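Local coordinates for protein ribose 5-phosphate isomerase B (Anaplasma phagocytophilum, PDB 4EM8) that probably interconverts D-ribose 5-phosphate and D-ribulose 5-phosphate, the aldose-ketose isomerisation of the pentose phosphate pathway, at residues F11-H16 with H55-E60; A17-R22 with C39-K44; S93-A98 with Q123-T128. All coordinates share one frame; numbering follows the deposited sequence.

Interaction 1 of 3, residues F11-H16 with H55-E60; sequences FLSSDH and HDVVRE
This is a largely buried, mostly apolar contact between strand and helix: strand 9-14, inside the parallel sheet, receives segment 55-60, which begins as a short helix, against one of its faces. The CA atoms come nearest at Phe11 and Val57; Phe11 has the largest share of the buried surface, with Val57 close behind. Glu60 lies over the Phe11 ring, its CB 3.4 Å from the centroid of that ring and only 8° off the normal, a CH-pi contact on the face. CG of Glu60 continues across the same face to 3.4 Å from CE2 of Phe11. The Glu60 chain bends at chi2 (-66°), and its carboxylate plane lies 21° from that of the ring. The Phe11 ring also stacks with Phe37 of the neighbouring strand. In this Rossmann-like alpha/beta fold of the RpiB family, Leu12 points from the other face of the strand, where it packs on helix 19-31. Val57 spreads its two methyls along the strand. CG1, anti to the backbone N, touches the carbonyl O of Phe11 at 3.6 Å, while CG2 sits 3.6 Å from OG of Ser13. That hydroxyl is bonded to Tyr53 O, so its polar need is met just before the helix. On the exposed side of the helix, Arg59 NH1 forms a salt bridge 3.0 Å long with OD1 of Asp56, using the anti lone pair of that oxygen. Beyond the end of the strand at Ser14 the chain runs on to Asp15 and His16, predicted to bind D-ribulose 5-phosphate.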
loop_
_atom_site.group_PDB
_atom_site.type_symbol
_atom_site.label_atom_id
_atom_site.label_comp_id
_atom_site.label_asym_id
_atom_site.label_seq_id
_atom_site.Cartn_x
_atom_site.Cartn_y
_atom_site.Cartn_z
ATOM N N PHE A 11 -14.611 -11.398 1.348
ATOM C CA PHE A 11 -13.698 -12.464 1.705
ATOM C C PHE A 11 -12.588 -11.904 2.611
ATOM O O PHE A 11 -11.916 -10.882 2.298
ATOM C CB PHE A 11 -13.115 -13.119 0.431
ATOM C CG PHE A 11 -14.148 -13.795 -0.439
ATOM C CD1 PHE A 11 -14.999 -13.048 -1.255
ATOM C CD2 PHE A 11 -14.256 -15.203 -0.469
ATOM C CE1 PHE A 11 -15.964 -13.682 -2.043
ATOM C CE2 PHE A 11 -15.208 -15.844 -1.269
ATOM C CZ PHE A 11 -16.060 -15.083 -2.064
ATOM N N LEU A 12 -12.358 -12.585 3.728
ATOM C CA LEU A 12 -11.411 -12.091 4.722
ATOM C C LEU A 12 -10.338 -13.108 5.013
ATOM O O LEU A 12 -10.627 -14.302 5.109
ATOM C CB LEU A 12 -12.136 -11.771 6.016
ATOM C CG LEU A 12 -13.210 -10.664 5.967
ATOM C CD1 LEU A 12 -14.623 -11.265 5.909
ATOM C CD2 LEU A 12 -13.090 -9.730 7.174
ATOM N N SER A 13 -9.104 -12.642 5.166
ATOM C CA SER A 13 -8.050 -13.508 5.647
ATOM C C SER A 13 -7.025 -12.779 6.481
ATOM O O SER A 13 -6.900 -11.553 6.426
ATOM C CB SER A 13 -7.361 -14.274 4.496
ATOM O OG SER A 13 -6.401 -13.485 3.856
ATOM N N SER A 14 -6.284 -13.575 7.249
ATOM C CA SER A 14 -5.190 -13.087 8.026
ATOM C C SER A 14 -4.108 -14.121 8.282
ATOM O O SER A 14 -4.247 -15.344 8.010
ATOM C CB SER A 14 -5.707 -12.584 9.392
ATOM O OG SER A 14 -5.985 -13.686 10.247
ATOM N N ASP A 15 -3.000 -13.596 8.794
ATOM C CA ASP A 15 -1.998 -14.418 9.425
ATOM C C ASP A 15 -2.349 -14.494 10.911
ATOM O O ASP A 15 -3.439 -14.072 11.343
ATOM C CB ASP A 15 -0.558 -13.927 9.118
ATOM C CG ASP A 15 -0.187 -12.651 9.818
ATOM O OD1 ASP A 15 -1.006 -12.091 10.559
ATOM O OD2 ASP A 15 0.959 -12.188 9.607
ATOM N N HIS A 16 -1.457 -15.071 11.692
ATOM C CA HIS A 16 -1.753 -15.318 13.096
ATOM C C HIS A 16 -1.995 -14.036 13.844
ATOM O O HIS A 16 -2.800 -14.017 14.760
ATOM C CB HIS A 16 -0.588 -16.058 13.741
ATOM C CG HIS A 16 0.728 -15.422 13.460
ATOM N ND1 HIS A 16 1.333 -15.512 12.261
ATOM C CD2 HIS A 16 1.549 -14.636 14.259
ATOM C CE1 HIS A 16 2.500 -14.842 12.297
ATOM N NE2 HIS A 16 2.627 -14.298 13.513
ATOM N N HIS A 55 -4.013 -15.517 -1.689
ATOM C CA HIS A 55 -4.536 -16.096 -2.927
ATOM C C HIS A 55 -6.010 -16.393 -2.903
ATOM O O HIS A 55 -6.735 -16.058 -3.832
ATOM C CB HIS A 55 -3.742 -17.349 -3.281
ATOM C CG HIS A 55 -2.271 -17.085 -3.450
ATOM N ND1 HIS A 55 -1.386 -17.250 -2.448
ATOM C CD2 HIS A 55 -1.545 -16.617 -4.549
ATOM C CE1 HIS A 55 -0.152 -16.924 -2.887
ATOM N NE2 HIS A 55 -0.253 -16.538 -4.172
ATOM N N ASP A 56 -6.478 -17.015 -1.838
ATOM C CA ASP A 56 -7.878 -17.380 -1.749
ATOM C C ASP A 56 -8.833 -16.197 -1.714
ATOM O O ASP A 56 -9.992 -16.330 -2.117
ATOM C CB ASP A 56 -8.112 -18.224 -0.507
ATOM C CG ASP A 56 -7.737 -19.665 -0.705
ATOM O OD1 ASP A 56 -7.394 -20.083 -1.838
ATOM O OD2 ASP A 56 -7.799 -20.389 0.300
ATOM N N VAL A 57 -8.358 -15.059 -1.213
ATOM C CA VAL A 57 -9.155 -13.851 -1.173
ATOM C C VAL A 57 -9.152 -13.185 -2.546
ATOM O O VAL A 57 -10.215 -12.952 -3.142
ATOM C CB VAL A 57 -8.624 -12.924 -0.054
ATOM C CG1 VAL A 57 -9.257 -11.535 -0.076
ATOM C CG2 VAL A 57 -8.890 -13.566 1.302
ATOM N N VAL A 58 -7.965 -12.902 -3.074
ATOM C CA VAL A 58 -7.872 -12.160 -4.334
ATOM C C VAL A 58 -8.499 -12.918 -5.524
ATOM O O VAL A 58 -9.029 -12.291 -6.444
ATOM C CB VAL A 58 -6.424 -11.767 -4.680
ATOM C CG1 VAL A 58 -5.841 -10.965 -3.523
ATOM C CG2 VAL A 58 -5.562 -12.975 -5.058
ATOM N N ARG A 59 -8.476 -14.245 -5.470
ATOM C CA ARG A 59 -9.165 -15.089 -6.488
ATOM C C ARG A 59 -10.647 -14.754 -6.544
ATOM O O ARG A 59 -11.246 -14.872 -7.588
ATOM C CB ARG A 59 -9.045 -16.589 -6.167
ATOM C CG ARG A 59 -8.244 -17.402 -7.190
ATOM C CD ARG A 59 -8.339 -18.916 -6.992
ATOM N NE ARG A 59 -7.683 -19.408 -5.767
ATOM C CZ ARG A 59 -6.358 -19.496 -5.566
ATOM N NH1 ARG A 59 -5.905 -19.973 -4.414
ATOM N NH2 ARG A 59 -5.473 -19.103 -6.486
ATOM N N GLU A 60 -11.240 -14.351 -5.412
ATOM C CA GLU A 60 -12.687 -14.149 -5.352
ATOM C C GLU A 60 -13.137 -12.694 -5.496
ATOM O O GLU A 60 -14.324 -12.428 -5.637
ATOM C CB GLU A 60 -13.265 -14.729 -4.052
ATOM C CG GLU A 60 -12.946 -16.202 -3.814
ATOM C CD GLU A 60 -13.584 -17.130 -4.820
ATOM O OE1 GLU A 60 -13.114 -18.277 -4.917
ATOM O OE2 GLU A 60 -14.541 -16.730 -5.525
#

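Interaction 2 of 3, residues A17-R22 with C39-K44; sequences AGVELR and CGCDPK
Arg22 reaches from helix 19-31 to a single backbone oxygen in the loop that follows strand 35-38. NH2 of Arg22 donates to O of Cys41 at 2.9 Å, on a lone pair in the carbonyl plane, and NH1 of Arg22 adds a weak bond to the same Cys41 O at 3.1 Å. The chain leaves the helix with CG anti to the backbone N (chi1 -172°) and bends at chi3 (85°), which lays one guanidinium face against Gly40, whose C is 3.2 Å from Arg22 NH2. Two more direct partners lie outside the segments: Asp38, in a salt bridge with NH1 of Arg22, and Ser14 OG, bonded to NH2 of Arg22. One turn earlier, Val19 rests on the loop with both methyls: CG2 lies 3.7 Å from SG of Cys41, and CG1 3.8 Å from CB of Pro43, which it meets nearly at a right angle. The loop is shaped by a cis peptide between Gly40 and Cys41 and by an Asx turn, in which OD1 of Asp42 accepts from N of Lys44 at 2.9 Å. Held by a carboxylate, a hydroxyl and a carbonyl, the buried guanidinium probably stays charged and in one rotation.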
loop_
_atom_site.group_PDB
_atom_site.type_symbol
_atom_site.label_atom_id
_atom_site.label_comp_id
_atom_site.label_asym_id
_atom_site.label_seq_id
_atom_site.Cartn_x
_atom_site.Cartn_y
_atom_site.Cartn_z
ATOM N N ALA A 17 -1.303 -12.957 13.460
ATOM C CA ALA A 17 -1.421 -11.665 14.166
ATOM C C ALA A 17 -2.824 -11.083 14.009
ATOM O O ALA A 17 -3.348 -10.416 14.906
ATOM C CB ALA A 17 -0.382 -10.663 13.632
ATOM N N GLY A 18 -3.435 -11.367 12.865
ATOM C CA GLY A 18 -4.712 -10.779 12.479
ATOM C C GLY A 18 -5.971 -11.543 12.824
ATOM O O GLY A 18 -7.059 -11.068 12.514
ATOM N N VAL A 19 -5.847 -12.708 13.459
ATOM C CA VAL A 19 -7.011 -13.609 13.686
ATOM C C VAL A 19 -8.122 -12.939 14.487
ATOM O O VAL A 19 -9.287 -12.926 14.060
ATOM C CB VAL A 19 -6.585 -14.937 14.352
ATOM C CG1 VAL A 19 -7.802 -15.733 14.805
ATOM C CG2 VAL A 19 -5.684 -15.761 13.411
ATOM N N GLU A 20 -7.777 -12.358 15.631
ATOM C CA GLU A 20 -8.770 -11.723 16.495
ATOM C C GLU A 20 -9.518 -10.584 15.765
ATOM O O GLU A 20 -10.737 -10.536 15.788
ATOM C CB GLU A 20 -8.099 -11.229 17.789
ATOM C CG GLU A 20 -8.975 -10.392 18.705
ATOM C CD GLU A 20 -8.358 -10.157 20.089
ATOM O OE1 GLU A 20 -7.262 -10.707 20.375
ATOM O OE2 GLU A 20 -8.990 -9.421 20.899
ATOM N N LEU A 21 -8.796 -9.701 15.080
ATOM C CA LEU A 21 -9.459 -8.641 14.353
ATOM C C LEU A 21 -10.310 -9.201 13.204
ATOM O O LEU A 21 -11.415 -8.711 12.936
ATOM C CB LEU A 21 -8.429 -7.657 13.808
ATOM C CG LEU A 21 -8.965 -6.422 13.089
ATOM C CD1 LEU A 21 -9.900 -5.613 14.007
ATOM C CD2 LEU A 21 -7.804 -5.589 12.545
ATOM N N ARG A 22 -9.770 -10.198 12.492
ATOM C CA ARG A 22 -10.495 -10.824 11.403
ATOM C C ARG A 22 -11.865 -11.372 11.853
ATOM O O ARG A 22 -12.874 -11.253 11.138
ATOM C CB ARG A 22 -9.642 -11.936 10.771
ATOM C CG ARG A 22 -10.265 -12.489 9.509
ATOM C CD ARG A 22 -9.578 -13.734 8.985
ATOM N NE ARG A 22 -10.053 -14.952 9.605
ATOM C CZ ARG A 22 -9.301 -15.902 10.156
ATOM N NH1 ARG A 22 -9.892 -17.001 10.629
ATOM N NH2 ARG A 22 -7.974 -15.810 10.223
ATOM N N CYS A 39 -11.351 -17.025 4.982
ATOM C CA CYS A 39 -10.326 -17.762 4.221
ATOM C C CYS A 39 -9.042 -18.056 5.017
ATOM O O CYS A 39 -7.952 -18.186 4.451
ATOM C CB CYS A 39 -9.983 -16.989 2.957
ATOM S SG CYS A 39 -11.427 -16.703 1.912
ATOM N N GLY A 40 -9.174 -18.146 6.332
ATOM C CA GLY A 40 -8.052 -18.511 7.200
ATOM C C GLY A 40 -7.186 -17.290 7.529
ATOM O O GLY A 40 -7.462 -16.209 7.048
ATOM N N CYS A 41 -6.127 -17.456 8.321
ATOM C CA CYS A 41 -5.660 -18.783 8.794
ATOM C C CYS A 41 -6.508 -19.338 9.922
ATOM O O CYS A 41 -7.282 -18.625 10.562
ATOM C CB CYS A 41 -4.222 -18.695 9.276
ATOM S SG CYS A 41 -4.029 -17.595 10.702
ATOM N N ASP A 42 -6.335 -20.619 10.175
ATOM C CA ASP A 42 -7.033 -21.299 11.253
ATOM C C ASP A 42 -6.611 -20.608 12.552
ATOM O O ASP A 42 -5.415 -20.402 12.771
ATOM C CB ASP A 42 -6.596 -22.764 11.238
ATOM C CG ASP A 42 -7.321 -23.632 12.256
ATOM O OD1 ASP A 42 -7.628 -23.203 13.385
ATOM O OD2 ASP A 42 -7.536 -24.808 11.917
ATOM N N PRO A 43 -7.572 -20.241 13.411
ATOM C CA PRO A 43 -7.200 -19.608 14.696
ATOM C C PRO A 43 -6.251 -20.427 15.579
ATOM O O PRO A 43 -5.509 -19.848 16.353
ATOM C CB PRO A 43 -8.543 -19.407 15.406
ATOM C CG PRO A 43 -9.558 -19.386 14.308
ATOM C CD PRO A 43 -9.029 -20.275 13.207
ATOM N N LYS A 44 -6.264 -21.751 15.448
ATOM C CA LYS A 44 -5.318 -22.630 16.162
ATOM C C LYS A 44 -3.850 -22.389 15.758
ATOM O O LYS A 44 -2.944 -22.829 16.446
ATOM C CB LYS A 44 -5.687 -24.110 15.936
#

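Interaction 3 of 3, residues S93-A98 with Q123-T128; sequences SSTMLA and QSVLYT
Val125, Thr95 and Thr128 lose the most surface where the start of helix 95-105 meets the middle of helix 119-131, and the backbones are close enough to bring the CA atoms of Thr95 and Val125 to 4.6 Å apart. Val125 sets its two methyls against the first turn of the other helix. CG2, anti to its own carbonyl carbon, presses on the backbone entering that turn, 3.5 Å from C of Ser94. CG1, anti to the backbone N (chi1 176°), lies 3.7 Å from CB of Ala98. Thr95 and Thr128 cross at about a right angle, methyl to hydroxyl: CG2 of Thr95 comes to 3.3 Å from OG1 of Thr128 and also lies near O of Ser124. The other branch of Thr128, its methyl CG2, is 3.5 Å from O of Thr95 and close to the Ala98 methyl as well. Small side chains thus let the two helices come near each other, and Ala98 adds to this with a CB 3.5 Å from O of Val125. The first turn of helix 95-105 is itself fixed by an N-cap: OG of Ser94 accepts from N of Leu97 at 3.2 Å, in a nearly straight bond (171°). Helix 119-131 faces the sheet through Val125, which continues onto Leu110 and Phe112 of strand 109-113, and faces helix 19-31 through Leu126 and Tyr127. On helix 95-105, Leu97 instead touches Ile75 of the second subunit.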
loop_
_atom_site.group_PDB
_atom_site.type_symbol
_atom_site.label_atom_id
_atom_site.label_comp_id
_atom_site.label_asym_id
_atom_site.label_seq_id
_atom_site.Cartn_x
_atom_site.Cartn_y
_atom_site.Cartn_z
ATOM N N SER A 93 -5.766 3.178 7.885
ATOM C CA SER A 93 -5.815 3.266 9.339
ATOM C C SER A 93 -6.758 4.367 9.769
ATOM O O SER A 93 -6.847 4.688 10.933
ATOM C CB SER A 93 -4.394 3.487 9.873
ATOM O OG SER A 93 -3.701 2.235 9.929
ATOM N N SER A 94 -7.467 4.936 8.813
ATOM C CA SER A 94 -8.373 6.027 9.073
ATOM C C SER A 94 -9.496 5.950 8.074
ATOM O O SER A 94 -9.316 5.413 6.972
ATOM C CB SER A 94 -7.640 7.372 8.896
ATOM O OG SER A 94 -7.347 7.589 7.531
ATOM N N THR A 95 -10.635 6.530 8.432
ATOM C CA THR A 95 -11.757 6.621 7.499
ATOM C C THR A 95 -11.389 7.508 6.272
ATOM O O THR A 95 -11.828 7.230 5.151
ATOM C CB THR A 95 -13.038 7.142 8.182
ATOM O OG1 THR A 95 -12.775 8.374 8.849
ATOM C CG2 THR A 95 -13.572 6.139 9.227
ATOM N N MET A 96 -10.550 8.516 6.452
ATOM C CA MET A 96 -10.200 9.403 5.307
ATOM C C MET A 96 -9.483 8.622 4.208
ATOM O O MET A 96 -9.825 8.765 3.015
ATOM C CB MET A 96 -9.336 10.588 5.739
ATOM N N LEU A 97 -8.506 7.800 4.586
ATOM C CA LEU A 97 -7.805 6.975 3.587
ATOM C C LEU A 97 -8.702 5.905 2.938
ATOM O O LEU A 97 -8.558 5.652 1.717
ATOM C CB LEU A 97 -6.508 6.330 4.136
ATOM C CG LEU A 97 -5.358 6.127 3.104
ATOM C CD1 LEU A 97 -4.837 7.456 2.599
ATOM C CD2 LEU A 97 -4.172 5.357 3.666
ATOM N N ALA A 98 -9.588 5.273 3.731
ATOM C CA ALA A 98 -10.600 4.358 3.199
ATOM C C ALA A 98 -11.420 5.077 2.136
ATOM O O ALA A 98 -11.572 4.591 1.008
ATOM C CB ALA A 98 -11.526 3.822 4.307
ATOM N N GLN A 123 -13.446 -1.014 12.587
ATOM C CA GLN A 123 -14.828 -1.190 12.162
ATOM C C GLN A 123 -15.355 0.067 11.415
ATOM O O GLN A 123 -16.047 -0.064 10.404
ATOM C CB GLN A 123 -15.681 -1.522 13.403
ATOM C CG GLN A 123 -17.180 -1.516 13.217
ATOM C CD GLN A 123 -17.900 -1.458 14.565
ATOM O OE1 GLN A 123 -17.692 -2.317 15.423
ATOM N NE2 GLN A 123 -18.721 -0.433 14.759
ATOM N N SER A 124 -15.033 1.273 11.918
ATOM C CA SER A 124 -15.377 2.524 11.201
ATOM C C SER A 124 -14.716 2.579 9.830
ATOM O O SER A 124 -15.372 2.954 8.845
ATOM C CB SER A 124 -15.025 3.775 11.997
ATOM O OG SER A 124 -15.563 3.670 13.297
ATOM N N VAL A 125 -13.446 2.151 9.757
ATOM C CA VAL A 125 -12.703 2.188 8.494
ATOM C C VAL A 125 -13.314 1.275 7.440
ATOM O O VAL A 125 -13.533 1.689 6.290
ATOM C CB VAL A 125 -11.211 1.864 8.663
ATOM C CG1 VAL A 125 -10.507 1.833 7.299
ATOM C CG2 VAL A 125 -10.573 2.907 9.540
ATOM N N LEU A 126 -13.609 0.048 7.868
ATOM C CA LEU A 126 -14.324 -0.915 7.084
ATOM C C LEU A 126 -15.709 -0.408 6.671
ATOM O O LEU A 126 -16.073 -0.589 5.538
ATOM C CB LEU A 126 -14.462 -2.225 7.857
ATOM C CG LEU A 126 -15.230 -3.350 7.131
ATOM C CD1 LEU A 126 -14.595 -3.724 5.795
ATOM C CD2 LEU A 126 -15.302 -4.557 8.069
ATOM N N TYR A 127 -16.442 0.273 7.558
ATOM C CA TYR A 127 -17.776 0.754 7.194
ATOM C C TYR A 127 -17.667 1.780 6.049
ATOM O O TYR A 127 -18.369 1.685 5.036
ATOM C CB TYR A 127 -18.516 1.371 8.396
ATOM C CG TYR A 127 -19.895 1.860 7.991
ATOM C CD1 TYR A 127 -20.899 0.944 7.717
ATOM C CD2 TYR A 127 -20.178 3.224 7.835
ATOM C CE1 TYR A 127 -22.166 1.353 7.325
ATOM C CE2 TYR A 127 -21.451 3.651 7.433
ATOM C CZ TYR A 127 -22.434 2.706 7.177
ATOM O OH TYR A 127 -23.701 3.049 6.800
ATOM N N THR A 128 -16.747 2.730 6.224
ATOM C CA THR A 128 -16.445 3.768 5.223
ATOM C C THR A 128 -16.055 3.127 3.889
ATOM O O THR A 128 -16.655 3.440 2.848
ATOM C CB THR A 128 -15.340 4.690 5.736
ATOM O OG1 THR A 128 -15.801 5.340 6.927
ATOM C CG2 THR A 128 -14.945 5.778 4.714
#

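Interactions 1 and 2 share one corner of the fold and touch: O of Leu12 probably bonds to N of Cys39, and O of Ser14 to N of Cys41, so the strand of interaction 1 carries the loop of interaction 2. The second is nested in sequence within the first. Interaction 1 is the most buried and depends on an aromatic face under the aliphatic part of a glutamate and on valine methyls, whereas interaction 2, nearer the edge, combines an arginine guanidinium bonded to a backbone carbonyl with valine methyls. Interaction 3 stands about 19 Å from interaction 1, centre to centre, across the chain's middle. Partly buried, it joins two helices through small side chains.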